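PDB 3U0H: xylose isomerase domain protein from Alicyclobacillus acidocaldarius subsp. acidocaldarius, which is of unproven function but probably acts as an isomerase built on a xylose isomerase-like TIM barrel. Local coordinates for residues S17-L20 with Y21-A25; D74-P77 with V78-R81; G144-H147 with L148-R151; K163-W166 with E167-G170; P230-P233 with F234-L238. One frame throughout, in Å; residues are numbered along the deposited sequence.

Contact 1: residues S17-L20 with Y21-A25; sequences SLVL and YLDLA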
loop_
_atom_site.group_PDB
_atom_site.type_symbol
_atom_site.label_atom_id
_atom_site.label_comp_id
_atom_site.label_asym_id
_atom_site.label_seq_id
_atom_site.Cartn_x
_atom_site.Cartn_y
_atom_site.Cartn_z
ATOM N N SER A 17 -15.077 -29.876 -27.654
ATOM C CA SER A 17 -14.458 -29.004 -28.710
ATOM C C SER A 17 -14.710 -27.547 -28.476
ATOM O O SER A 17 -15.852 -27.105 -28.356
ATOM C CB SER A 17 -14.976 -29.323 -30.134
ATOM O OG SER A 17 -14.539 -28.342 -31.087
ATOM N N LEU A 18 -13.657 -26.762 -28.473
ATOM C CA LEU A 18 -13.833 -25.333 -28.318
ATOM C C LEU A 18 -14.692 -24.764 -29.426
ATOM O O LEU A 18 -15.626 -24.024 -29.179
ATOM C CB LEU A 18 -12.487 -24.649 -28.323
ATOM C CG LEU A 18 -12.576 -23.146 -28.095
ATOM C CD1 LEU A 18 -13.292 -22.763 -26.794
ATOM C CD2 LEU A 18 -11.160 -22.597 -28.117
ATOM N N VAL A 19 -14.350 -25.069 -30.664
ATOM C CA VAL A 19 -15.093 -24.524 -31.809
ATOM C C VAL A 19 -16.590 -24.813 -31.702
ATOM O O VAL A 19 -17.441 -23.951 -31.874
ATOM C CB VAL A 19 -14.543 -25.144 -33.099
ATOM C CG1 VAL A 19 -15.450 -24.882 -34.314
ATOM C CG2 VAL A 19 -13.104 -24.647 -33.312
ATOM N N LEU A 20 -16.906 -26.055 -31.375
ATOM C CA LEU A 20 -18.298 -26.480 -31.388
ATOM C C LEU A 20 -19.026 -25.929 -30.160
ATOM O O LEU A 20 -20.234 -25.707 -30.210
ATOM C CB LEU A 20 -18.404 -28.015 -31.447
ATOM C CG LEU A 20 -18.007 -28.756 -32.761
ATOM C CD1 LEU A 20 -18.143 -30.318 -32.635
ATOM C CD2 LEU A 20 -18.798 -28.208 -33.956
ATOM N N TYR A 21 -18.288 -25.721 -29.062
ATOM C CA TYR A 21 -18.910 -25.234 -27.844
ATOM C C TYR A 21 -19.325 -23.809 -28.173
ATOM O O TYR A 21 -20.479 -23.419 -27.960
ATOM C CB TYR A 21 -17.982 -25.363 -26.624
ATOM C CG TYR A 21 -18.473 -24.685 -25.336
ATOM C CD1 TYR A 21 -19.673 -25.042 -24.742
ATOM C CD2 TYR A 21 -17.736 -23.663 -24.731
ATOM C CE1 TYR A 21 -20.128 -24.415 -23.586
ATOM C CE2 TYR A 21 -18.162 -23.039 -23.582
ATOM C CZ TYR A 21 -19.361 -23.410 -23.019
ATOM O OH TYR A 21 -19.793 -22.785 -21.886
ATOM N N LEU A 22 -18.419 -23.048 -28.776
ATOM C CA LEU A 22 -18.758 -21.660 -29.095
ATOM C C LEU A 22 -19.920 -21.602 -30.093
ATOM O O LEU A 22 -20.739 -20.695 -30.016
ATOM C CB LEU A 22 -17.545 -20.898 -29.617
ATOM C CG LEU A 22 -16.368 -20.796 -28.618
ATOM C CD1 LEU A 22 -15.112 -20.204 -29.241
ATOM C CD2 LEU A 22 -16.777 -20.025 -27.391
ATOM N N ASP A 23 -19.969 -22.573 -31.010
ATOM C CA ASP A 23 -21.049 -22.668 -32.003
ATOM C C ASP A 23 -22.388 -22.926 -31.327
ATOM O O ASP A 23 -23.395 -22.324 -31.666
ATOM C CB ASP A 23 -20.796 -23.817 -33.013
ATOM C CG ASP A 23 -19.763 -23.464 -34.104
ATOM O OD1 ASP A 23 -19.397 -22.293 -34.284
ATOM O OD2 ASP A 23 -19.337 -24.379 -34.845
ATOM N N LEU A 24 -22.386 -23.868 -30.392
ATOM C CA LEU A 24 -23.559 -24.122 -29.593
ATOM C C LEU A 24 -24.038 -22.827 -28.834
ATOM O O LEU A 24 -25.239 -22.568 -28.782
ATOM C CB LEU A 24 -23.236 -25.280 -28.654
ATOM C CG LEU A 24 -24.304 -26.193 -28.065
ATOM C CD1 LEU A 24 -23.597 -27.473 -27.635
ATOM C CD2 LEU A 24 -24.992 -25.525 -26.879
ATOM N N ALA A 25 -23.117 -22.032 -28.254
ATOM C CA ALA A 25 -23.527 -20.809 -27.548
ATOM C C ALA A 25 -24.285 -19.869 -28.456
ATOM O O ALA A 25 -25.351 -19.405 -28.090
ATOM C CB ALA A 25 -22.333 -20.077 -26.921
#
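Backbone hydrogen bonds tie Ser-17-Leu-20 to Tyr-21-Ala-25 in the i to i+4 pattern of an alpha-helix. Tyr-21 N reaches Ser-17 O, Leu-22 N reaches Leu-18 O, Asp-23 N reaches Val-19 O, and Leu-24 N closes on Leu-20 O at 2.8 Å. The first turn is also capped from its own side: Ser-17 is the N-cap, and its OG accepts a weak bond of 3.3 Å from Leu-20 N.

The apolar part is a meeting of two leucines one turn apart. CD1 of Leu-18 lies 4.0 Å from CD1 of Leu-22, the two chains crossing at a slant. Leu-18 carries CG anti to its backbone N (chi1 -177°), which sends the branch forward along the helix to its partner. Both leucines rest on Met-55 of helix 49-57.

The polar groups have their main partners outside this turn. Asp-23 runs alongside Val-19, with OD2 4.0 Å from Val-19 CG1 and equally far from Leu-20 CD2, so its carboxylate is flanked by methyl groups here; OD1 forms a salt bridge with Arg-59. Tyr-21 brings only CB back to the first turn, 3.3 Å from Ser-17 O. Its ring leads away to meet Trp-39, and its hydroxyl is hydrogen-bonded to Asp-34 O.

The whole is the capped N-terminal turn of helix 18-27, the connecting helix of the beta-alpha-beta unit between strands 5-8 and 32-33, the first such unit of the TIM barrel.

Contact 2: residues D74-P77 with V78-R81; sequences DSEP and VFLR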
loop_
_atom_site.group_PDB
_atom_site.type_symbol
_atom_site.label_atom_id
_atom_site.label_comp_id
_atom_site.label_asym_id
_atom_site.label_seq_id
_atom_site.Cartn_x
_atom_site.Cartn_y
_atom_site.Cartn_z
ATOM N N ASP A 74 0.335 -24.578 -4.641
ATOM C CA ASP A 74 1.611 -25.105 -5.131
ATOM C C ASP A 74 2.727 -24.736 -4.169
ATOM O O ASP A 74 2.537 -23.959 -3.218
ATOM C CB ASP A 74 1.958 -24.556 -6.503
ATOM C CG ASP A 74 1.557 -25.485 -7.635
ATOM O OD1 ASP A 74 1.624 -26.709 -7.448
ATOM O OD2 ASP A 74 1.167 -25.019 -8.728
ATOM N N SER A 75 3.884 -25.337 -4.410
ATOM C CA SER A 75 5.128 -24.887 -3.827
ATOM C C SER A 75 5.339 -23.387 -4.192
ATOM O O SER A 75 4.770 -22.893 -5.188
ATOM C CB SER A 75 6.291 -25.765 -4.355
ATOM O OG SER A 75 6.477 -25.535 -5.771
ATOM N N GLU A 76 6.129 -22.679 -3.374
ATOM C CA GLU A 76 6.348 -21.242 -3.560
ATOM C C GLU A 76 6.943 -20.941 -4.962
ATOM O O GLU A 76 6.405 -20.076 -5.645
ATOM C CB GLU A 76 7.236 -20.599 -2.434
ATOM C CG GLU A 76 7.124 -19.055 -2.286
ATOM C CD GLU A 76 5.689 -18.483 -2.081
ATOM O OE1 GLU A 76 4.821 -19.120 -1.434
ATOM O OE2 GLU A 76 5.415 -17.362 -2.549
ATOM N N PRO A 77 8.026 -21.670 -5.396
ATOM C CA PRO A 77 8.640 -21.314 -6.681
ATOM C C PRO A 77 7.660 -21.501 -7.860
ATOM O O PRO A 77 7.699 -20.724 -8.790
ATOM C CB PRO A 77 9.814 -22.286 -6.798
ATOM C CG PRO A 77 10.012 -22.862 -5.418
ATOM C CD PRO A 77 8.637 -22.900 -4.844
ATOM N N VAL A 78 6.796 -22.508 -7.818
ATOM C CA VAL A 78 5.852 -22.728 -8.928
ATOM C C VAL A 78 4.766 -21.662 -8.866
ATOM O O VAL A 78 4.385 -21.089 -9.894
ATOM C CB VAL A 78 5.263 -24.163 -8.895
ATOM C CG1 VAL A 78 4.183 -24.364 -9.969
ATOM C CG2 VAL A 78 6.385 -25.229 -8.990
ATOM N N PHE A 79 4.286 -21.378 -7.649
ATOM C CA PHE A 79 3.287 -20.358 -7.457
ATOM C C PHE A 79 3.794 -19.008 -7.967
ATOM O O PHE A 79 3.110 -18.335 -8.735
ATOM C CB PHE A 79 2.818 -20.224 -5.978
ATOM C CG PHE A 79 2.024 -18.986 -5.733
ATOM C CD1 PHE A 79 0.763 -18.874 -6.255
ATOM C CD2 PHE A 79 2.579 -17.899 -5.088
ATOM C CE1 PHE A 79 0.028 -17.720 -6.104
ATOM C CE2 PHE A 79 1.848 -16.744 -4.914
ATOM C CZ PHE A 79 0.550 -16.665 -5.421
ATOM N N LEU A 80 4.967 -18.601 -7.527
ATOM C CA LEU A 80 5.493 -17.313 -7.989
ATOM C C LEU A 80 5.620 -17.233 -9.507
ATOM O O LEU A 80 5.376 -16.168 -10.121
ATOM C CB LEU A 80 6.820 -16.951 -7.332
ATOM C CG LEU A 80 6.695 -16.629 -5.824
ATOM C CD1 LEU A 80 8.072 -16.479 -5.132
ATOM C CD2 LEU A 80 5.768 -15.430 -5.525
ATOM N N ARG A 81 5.973 -18.335 -10.111
ATOM C CA ARG A 81 6.153 -18.422 -11.544
ATOM C C ARG A 81 4.806 -18.231 -12.230
ATOM O O ARG A 81 4.641 -17.447 -13.136
ATOM C CB ARG A 81 6.769 -19.797 -11.862
ATOM C CG ARG A 81 7.117 -20.077 -13.326
ATOM C CD ARG A 81 7.778 -21.455 -13.480
ATOM N NE ARG A 81 8.772 -21.694 -12.425
ATOM C CZ ARG A 81 8.903 -22.842 -11.755
ATOM N NH1 ARG A 81 8.113 -23.897 -12.015
ATOM N NH2 ARG A 81 9.812 -22.918 -10.805
#
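Val-78 sits between Asp-74 and Ser-75, one methyl packed against an oxygen of each, and this is the close-packed end of the contact. Its CG1 branch lies 3.3 Å from Asp-74 OD2, while CG2 meets Ser-75 OG at 3.2 Å. Ser-75 OG stands between its own backbone N and carbonyl carbon (chi1 67°), a position that brings it up against the valine. On the next face Glu-76 bends at chi2 (55°) and slants across Leu-80: Glu-76 OE2 is 3.6 Å from Leu-80 CD2 and sits near the plane of the Phe-79 ring, off its edge, 3.8 Å from Phe-79 CD2. That carboxylate is held from outside by two salt bridges, OE2 to Arg-122 and OE1 to Arg-123, both on helix 113-131, whose side chains also cover Phe-79.

The backbone frame is the opening turn of helix 76-84, a short helix after barrel strand 62-67, with Ser-75 at the N-cap and Pro-77 in the first turn, where a missing N-H costs no helical bond. Phe-79 N binds Ser-75 O, and Leu-80 N binds Glu-76 O at 2.8 Å.

Toward solvent the fit is looser. Arg-81 N reaches Pro-77 O over a longer 3.2 Å. The arginine side chain was modelled in two conformations; in the one described it turns back at chi3 and one face of its guanidinium lies over that same oxygen, with NH2 3.7 Å from Pro-77 O, a doubtful contact.

Contact 3: residues G144-H147 with L148-R151; sequences GPHH and LRHR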
loop_
_atom_site.group_PDB
_atom_site.type_symbol
_atom_site.label_atom_id
_atom_site.label_comp_id
_atom_site.label_asym_id
_atom_site.label_seq_id
_atom_site.Cartn_x
_atom_site.Cartn_y
_atom_site.Cartn_z
ATOM N N GLY A 144 -20.696 -24.254 0.159
ATOM C CA GLY A 144 -21.657 -24.552 1.240
ATOM C C GLY A 144 -21.989 -26.014 1.594
ATOM O O GLY A 144 -22.393 -26.265 2.708
ATOM N N PRO A 145 -21.846 -26.978 0.663
ATOM C CA PRO A 145 -22.308 -28.310 1.026
ATOM C C PRO A 145 -21.519 -29.052 2.130
ATOM O O PRO A 145 -20.301 -28.935 2.231
ATOM C CB PRO A 145 -22.221 -29.085 -0.276
ATOM C CG PRO A 145 -22.391 -28.066 -1.309
ATOM C CD PRO A 145 -21.660 -26.874 -0.785
ATOM N N HIS A 146 -22.261 -29.869 2.892
ATOM C CA HIS A 146 -21.830 -30.272 4.229
ATOM C C HIS A 146 -20.871 -31.387 4.170
ATOM O O HIS A 146 -20.019 -31.494 5.035
ATOM C CB HIS A 146 -23.016 -30.612 5.126
ATOM C CG HIS A 146 -23.925 -29.436 5.483
ATOM N ND1 HIS A 146 -24.486 -29.310 6.699
ATOM C CD2 HIS A 146 -24.381 -28.355 4.731
ATOM C CE1 HIS A 146 -25.244 -28.204 6.741
ATOM N NE2 HIS A 146 -25.189 -27.617 5.533
ATOM N N HIS A 147 -20.971 -32.204 3.133
ATOM C CA HIS A 147 -20.101 -33.364 2.976
ATOM C C HIS A 147 -18.667 -32.932 2.761
ATOM O O HIS A 147 -17.779 -33.746 2.880
ATOM C CB HIS A 147 -20.587 -34.275 1.846
ATOM C CG HIS A 147 -20.508 -33.650 0.482
ATOM N ND1 HIS A 147 -19.427 -33.787 -0.312
ATOM C CD2 HIS A 147 -21.405 -32.842 -0.205
ATOM C CE1 HIS A 147 -19.614 -33.069 -1.469
ATOM N NE2 HIS A 147 -20.840 -32.517 -1.417
ATOM N N LEU A 148 -18.415 -31.638 2.472
ATOM C CA LEU A 148 -17.026 -31.153 2.287
ATOM C C LEU A 148 -16.459 -30.586 3.583
ATOM O O LEU A 148 -15.304 -30.136 3.621
ATOM C CB LEU A 148 -16.953 -30.148 1.143
ATOM C CG LEU A 148 -17.335 -30.685 -0.250
ATOM C CD1 LEU A 148 -17.453 -29.505 -1.238
ATOM C CD2 LEU A 148 -16.398 -31.754 -0.840
ATOM N N ARG A 149 -17.226 -30.686 4.673
ATOM C CA ARG A 149 -16.760 -30.156 5.982
ATOM C C ARG A 149 -16.072 -31.085 6.982
ATOM O O ARG A 149 -15.816 -30.674 8.115
ATOM C CB ARG A 149 -17.925 -29.543 6.702
ATOM C CG ARG A 149 -18.693 -28.546 5.880
ATOM C CD ARG A 149 -19.795 -27.874 6.673
ATOM N NE ARG A 149 -20.577 -27.030 5.780
ATOM C CZ ARG A 149 -21.612 -26.284 6.123
ATOM N NH1 ARG A 149 -22.042 -26.253 7.370
ATOM N NH2 ARG A 149 -22.226 -25.572 5.193
ATOM N N HIS A 150 -15.718 -32.301 6.585
ATOM C CA HIS A 150 -15.347 -33.320 7.577
ATOM C C HIS A 150 -13.885 -33.608 7.713
ATOM O O HIS A 150 -13.495 -34.527 8.441
ATOM C CB HIS A 150 -16.153 -34.591 7.332
ATOM C CG HIS A 150 -17.641 -34.335 7.328
ATOM N ND1 HIS A 150 -18.261 -33.702 8.342
ATOM C CD2 HIS A 150 -18.621 -34.592 6.367
ATOM C CE1 HIS A 150 -19.560 -33.555 8.057
ATOM N NE2 HIS A 150 -19.789 -34.112 6.848
ATOM N N ARG A 151 -13.066 -32.809 7.049
ATOM C CA ARG A 151 -11.656 -32.767 7.396
ATOM C C ARG A 151 -11.427 -32.152 8.779
ATOM O O ARG A 151 -12.362 -31.728 9.450
ATOM C CB ARG A 151 -10.872 -32.016 6.337
ATOM C CG ARG A 151 -10.925 -32.762 5.024
ATOM C CD ARG A 151 -9.995 -32.125 4.052
ATOM N NE ARG A 151 -10.285 -32.691 2.768
ATOM C CZ ARG A 151 -9.372 -32.935 1.849
ATOM N NH1 ARG A 151 -8.105 -32.635 2.086
ATOM N NH2 ARG A 151 -9.734 -33.488 0.689
HETATM O O HOH W 1 -15.361 -33.577 4.031
#
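A short 3-10 turn in the loop between barrel strand 137-141 and strand 153-154 brings His-146 under Arg-149. This long loop follows the fifth strand of the TIM barrel. Guanidinium and imidazole are stacked with centres 3.8 Å apart and planes only 18° from parallel, the two side chains running alongside each other in the same direction. Arg-149 NH1 stands over the middle of the ring, and Arg-149 NH2 lies over the CD2-NE2 side of the His-146 ring, 3.6 Å from His-146 CD2. An extended arginine chain from CG to NE carries the group that far back.

The same NH2 donates to Gly-144 O at 2.6 Å, although the acceptor is tilted from the guanidinium plane and the bond is bent (139°). Stack and bond together probably restrict the rotation of the arginine end. His-146 NE2 is itself bonded to Thr-185 O of helix 180-185, which probably steadies the ring.

Within the turn, Arg-149 N binds His-146 O at 2.9 Å, and Leu-148 N makes a weak bond to Pro-145 O, the i to i+3 pattern of a 3-10 segment. His-147 lies alongside Leu-148, its CE1 3.5 Å from Leu-148 CG; its chi1 of 66°, with CG between backbone N and carbonyl carbon, sets the ring beside the leucine, while its NE2 is bonded to Asp-218 N and its ring stacks on His-217. A water donates to His-147 O at 2.7 Å and accepts from His-150 N at 2.9 Å.

Contact 4: residues K163-W166 with E167-G170; sequences KTFW and EAIG. With EDO (1,2-ethanediol), chain E.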
loop_
_atom_site.group_PDB
_atom_site.type_symbol
_atom_site.label_atom_id
_atom_site.label_comp_id
_atom_site.label_asym_id
_atom_site.label_seq_id
_atom_site.Cartn_x
_atom_site.Cartn_y
_atom_site.Cartn_z
ATOM N N LYS A 163 -16.540 -12.994 4.267
ATOM C CA LYS A 163 -16.330 -11.590 4.573
ATOM C C LYS A 163 -15.261 -11.370 5.634
ATOM O O LYS A 163 -14.539 -10.371 5.554
ATOM C CB LYS A 163 -17.577 -10.952 5.091
ATOM C CG LYS A 163 -18.619 -10.600 4.069
ATOM C CD LYS A 163 -19.849 -10.136 4.868
ATOM C CE LYS A 163 -20.733 -9.168 4.115
ATOM N NZ LYS A 163 -22.048 -8.956 4.808
ATOM N N THR A 164 -15.142 -12.249 6.628
ATOM C CA THR A 164 -14.027 -12.088 7.579
ATOM C C THR A 164 -12.714 -12.389 6.843
ATOM O O THR A 164 -11.697 -11.754 7.088
ATOM C CB THR A 164 -14.156 -12.961 8.817
ATOM O OG1 THR A 164 -14.030 -14.347 8.411
ATOM C CG2 THR A 164 -15.551 -12.725 9.500
ATOM N N PHE A 165 -12.741 -13.274 5.866
ATOM C CA PHE A 165 -11.485 -13.687 5.187
ATOM C C PHE A 165 -10.957 -12.561 4.305
ATOM O O PHE A 165 -9.744 -12.368 4.252
ATOM C CB PHE A 165 -11.681 -14.997 4.445
ATOM C CG PHE A 165 -10.432 -15.558 3.797
ATOM C CD1 PHE A 165 -9.262 -15.732 4.518
ATOM C CD2 PHE A 165 -10.458 -15.964 2.481
ATOM C CE1 PHE A 165 -8.143 -16.259 3.933
ATOM C CE2 PHE A 165 -9.310 -16.472 1.888
ATOM C CZ PHE A 165 -8.157 -16.627 2.619
ATOM N N TRP A 166 -11.855 -11.756 3.711
ATOM C CA TRP A 166 -11.471 -10.472 3.093
ATOM C C TRP A 166 -10.559 -9.607 3.919
ATOM O O TRP A 166 -9.707 -8.943 3.420
ATOM C CB TRP A 166 -12.699 -9.636 2.686
ATOM C CG TRP A 166 -13.579 -10.294 1.648
ATOM C CD1 TRP A 166 -13.236 -11.319 0.762
ATOM C CD2 TRP A 166 -14.948 -9.929 1.304
ATOM N NE1 TRP A 166 -14.270 -11.625 -0.059
ATOM C CE2 TRP A 166 -15.368 -10.870 0.269
ATOM C CE3 TRP A 166 -15.871 -9.017 1.814
ATOM C CZ2 TRP A 166 -16.644 -10.835 -0.290
ATOM C CZ3 TRP A 166 -17.157 -8.997 1.244
ATOM C CH2 TRP A 166 -17.528 -9.884 0.203
ATOM N N GLU A 167 -10.729 -9.578 5.199
ATOM C CA GLU A 167 -9.872 -8.760 6.050
ATOM C C GLU A 167 -8.448 -9.316 6.075
ATOM O O GLU A 167 -7.513 -8.584 6.112
ATOM C CB GLU A 167 -10.428 -8.762 7.482
ATOM C CG GLU A 167 -11.832 -8.162 7.653
ATOM C CD GLU A 167 -12.348 -8.202 9.116
ATOM O OE1 GLU A 167 -11.537 -8.082 10.083
ATOM O OE2 GLU A 167 -13.590 -8.360 9.293
ATOM N N ALA A 168 -8.302 -10.640 6.055
ATOM C CA ALA A 168 -6.956 -11.259 6.106
ATOM C C ALA A 168 -6.206 -10.861 4.839
ATOM O O ALA A 168 -5.047 -10.459 4.877
ATOM C CB ALA A 168 -7.067 -12.793 6.241
ATOM N N ILE A 169 -6.928 -10.943 3.716
ATOM C CA ILE A 169 -6.374 -10.709 2.395
ATOM C C ILE A 169 -5.973 -9.226 2.272
ATOM O O ILE A 169 -4.907 -8.912 1.770
ATOM C CB ILE A 169 -7.407 -11.078 1.252
ATOM C CG1 ILE A 169 -7.843 -12.577 1.305
ATOM C CG2 ILE A 169 -6.807 -10.687 -0.104
ATOM C CD1 ILE A 169 -9.090 -12.983 0.447
ATOM N N GLY A 170 -6.871 -8.333 2.653
ATOM C CA GLY A 170 -6.634 -6.901 2.674
ATOM C C GLY A 170 -6.389 -6.266 1.332
ATOM O O GLY A 170 -5.533 -5.409 1.231
HETATM C C1 EDO E . -1.713 -6.191 3.477
HETATM O O1 EDO E . -0.499 -5.460 3.444
HETATM C C2 EDO E . -2.648 -5.707 2.377
HETATM O O2 EDO E . -3.489 -4.711 2.933
#
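The last turns of helix 159-169, one of the outer helices of the TIM barrel, bring Phe-165 and Ile-169 together just before the chain leaves the helix at Gly-170, whose phi is positive. Ile-169 crosses the phenylalanine at about a right angle and sets its CD1 over one face of the ring, a CH-pi contact 4.2 Å from the centroid and 29° off the normal. The nearest ring atom to Ile-169 CD1 is Phe-165 CE2, at 3.8 Å. A chi1 of -176° lays Phe-165 CG beside its carbonyl carbon and swings the ring forward along the helix to the isoleucine; Ala-168 CB adds a lighter touch on Phe-165 CD1. Ile-169 CD1 also lies near the plane of the Trp-166 ring, at its edge. These apolar groups face helix 113-131, through Ile-124, and strand 174-179, through Val-174.

Glu-167 rests its CB on Thr-164 O, and its OE1 forms a salt bridge with Arg-122 of the second subunit, so this helix end also lies at an interface between subunits.

Among the backbone bonds, Glu-167 N takes Thr-164 O in an i to i+3 bond, Ile-169 N binds Phe-165 O, and Gly-170 N closes on Trp-166 O at 3.0 Å. A 1,2-ethanediol, probably from the crystallisation liquor, is hydrogen-bonded to Gly-170 O of the second subunit as well as to this chain, where its O2 hydroxyl donates to Gly-170 O at 2.7 Å.

Contact 5: residues P230-P233 with F234-L238; sequences PLVP and FLRGL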
loop_
_atom_site.group_PDB
_atom_site.type_symbol
_atom_site.label_atom_id
_atom_site.label_comp_id
_atom_site.label_asym_id
_atom_site.label_seq_id
_atom_site.Cartn_x
_atom_site.Cartn_y
_atom_site.Cartn_z
ATOM N N PRO A 230 -34.962 -21.467 -3.722
ATOM C CA PRO A 230 -35.725 -20.211 -4.108
ATOM C C PRO A 230 -34.918 -19.262 -4.987
ATOM O O PRO A 230 -34.128 -18.394 -4.522
ATOM C CB PRO A 230 -36.093 -19.577 -2.763
ATOM C CG PRO A 230 -35.982 -20.691 -1.771
ATOM C CD PRO A 230 -34.842 -21.566 -2.257
ATOM N N LEU A 231 -35.114 -19.423 -6.277
ATOM C CA LEU A 231 -34.177 -18.835 -7.220
ATOM C C LEU A 231 -34.581 -17.413 -7.554
ATOM O O LEU A 231 -33.745 -16.618 -7.942
ATOM C CB LEU A 231 -34.061 -19.687 -8.492
ATOM C CG LEU A 231 -33.286 -21.019 -8.401
ATOM C CD1 LEU A 231 -33.207 -21.653 -9.803
ATOM C CD2 LEU A 231 -31.901 -20.854 -7.764
ATOM N N VAL A 232 -35.869 -17.107 -7.446
ATOM C CA VAL A 232 -36.296 -15.733 -7.621
ATOM C C VAL A 232 -35.725 -14.813 -6.518
ATOM O O VAL A 232 -35.163 -13.819 -6.857
ATOM C CB VAL A 232 -37.814 -15.593 -7.789
ATOM C CG1 VAL A 232 -38.157 -14.123 -7.960
ATOM C CG2 VAL A 232 -38.286 -16.352 -9.009
ATOM N N PRO A 233 -35.846 -15.167 -5.217
ATOM C CA PRO A 233 -35.180 -14.396 -4.146
ATOM C C PRO A 233 -33.672 -14.364 -4.248
ATOM O O PRO A 233 -33.068 -13.358 -3.900
ATOM C CB PRO A 233 -35.563 -15.135 -2.869
ATOM C CG PRO A 233 -36.871 -15.811 -3.195
ATOM C CD PRO A 233 -36.810 -16.161 -4.668
ATOM N N PHE A 234 -33.065 -15.447 -4.711
ATOM C CA PHE A 234 -31.616 -15.444 -5.008
ATOM C C PHE A 234 -31.214 -14.364 -6.002
ATOM O O PHE A 234 -30.355 -13.542 -5.714
ATOM C CB PHE A 234 -31.182 -16.792 -5.574
ATOM C CG PHE A 234 -29.728 -16.868 -5.928
ATOM C CD1 PHE A 234 -28.774 -16.933 -4.947
ATOM C CD2 PHE A 234 -29.333 -16.955 -7.228
ATOM C CE1 PHE A 234 -27.449 -17.065 -5.254
ATOM C CE2 PHE A 234 -28.023 -17.099 -7.552
ATOM C CZ PHE A 234 -27.066 -17.124 -6.552
ATOM N N LEU A 235 -31.848 -14.371 -7.170
ATOM C CA LEU A 235 -31.588 -13.364 -8.158
ATOM C C LEU A 235 -32.015 -11.977 -7.678
ATOM O O LEU A 235 -31.332 -10.998 -7.903
ATOM C CB LEU A 235 -32.304 -13.702 -9.442
ATOM C CG LEU A 235 -31.771 -14.971 -10.036
ATOM C CD1 LEU A 235 -32.704 -15.389 -11.189
ATOM C CD2 LEU A 235 -30.335 -14.701 -10.452
ATOM N N ARG A 236 -33.164 -11.884 -7.037
ATOM C CA ARG A 236 -33.667 -10.597 -6.694
ATOM C C ARG A 236 -32.614 -9.961 -5.777
ATOM O O ARG A 236 -32.253 -8.818 -5.955
ATOM C CB ARG A 236 -35.025 -10.709 -6.013
ATOM C CG ARG A 236 -35.687 -9.358 -5.667
ATOM C CD ARG A 236 -36.743 -9.522 -4.586
ATOM N NE ARG A 236 -37.768 -10.417 -5.021
ATOM C CZ ARG A 236 -38.348 -11.397 -4.309
ATOM N NH1 ARG A 236 -38.017 -11.724 -3.056
ATOM N NH2 ARG A 236 -39.305 -12.077 -4.904
ATOM N N GLY A 237 -32.108 -10.729 -4.823
ATOM C CA GLY A 237 -31.161 -10.204 -3.862
ATOM C C GLY A 237 -29.931 -9.693 -4.586
ATOM O O GLY A 237 -29.445 -8.668 -4.256
ATOM N N LEU A 238 -29.460 -10.440 -5.578
ATOM C CA LEU A 238 -28.270 -10.082 -6.289
ATOM C C LEU A 238 -28.586 -8.806 -7.054
ATOM O O LEU A 238 -27.801 -7.834 -6.966
ATOM C CB LEU A 238 -27.827 -11.240 -7.217
ATOM C CG LEU A 238 -27.274 -12.389 -6.366
ATOM C CD1 LEU A 238 -27.085 -13.688 -7.137
ATOM C CD2 LEU A 238 -25.999 -11.891 -5.678
#
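Arg-236 folds back over the turn that precedes it, and its atoms touch Val-232 and Pro-233 in succession. CB lies 3.2 Å from Val-232 O, the oxygen that also accepts the bond from Arg-236 N at 2.8 Å. From CB the chain starts out trans (chi1 -177°), runs outward through CD and then bends at chi3 (-60°), turning NE and CZ back toward the first turn. At the tip NH2 comes within 3.9 Å of Val-232 CG1, while one face of the guanidinium is set over Pro-233 CA, 4.0 Å from NH1. NH1 has its stronger partner outside, a salt bridge to Glu-190.

Elsewhere round the helix, Leu-235 CG sits 3.3 Å from Leu-231 O, and Phe-234 places its ring edge toward the same carbonyl; the phenylalanine ring goes on to Trp-183. Leu-235 N binds Leu-231 O at 3.0 Å, with Phe-234 N to Pro-230 O before it and Gly-237 N to Pro-233 O after it.

Pro-230 is the N-cap and Pro-233 occupies the first turn, where it has no N-H to give. This is the opening of helix 231-241, the connection of the beta-alpha-beta unit from strand 201-206 to strand 246-249 that completes the eight-stranded TIM barrel.

Overall arrangement
None of the five contacts touches another; their centres lie 21 to 39 Å apart, spread round one TIM barrel. Contacts 1, 2 and 5 are helix openings and contact 4 a helix end, whereas contact 3 is a 3-10 turn in a loop after a barrel strand. Contact 2 is the most exposed, with carboxylates against methyl groups and salt bridges from Glu-76 to helix 113-131, the helix that contact 4 also packs against. Contacts 1, 3, 4 and 5 are partly buried; in 1, 4 and 5 apolar faces turn inward and charged groups are paired outside the segments. Contact 3 relies on a stacked guanidinium and histidine, and contact 4 alone meets a second subunit.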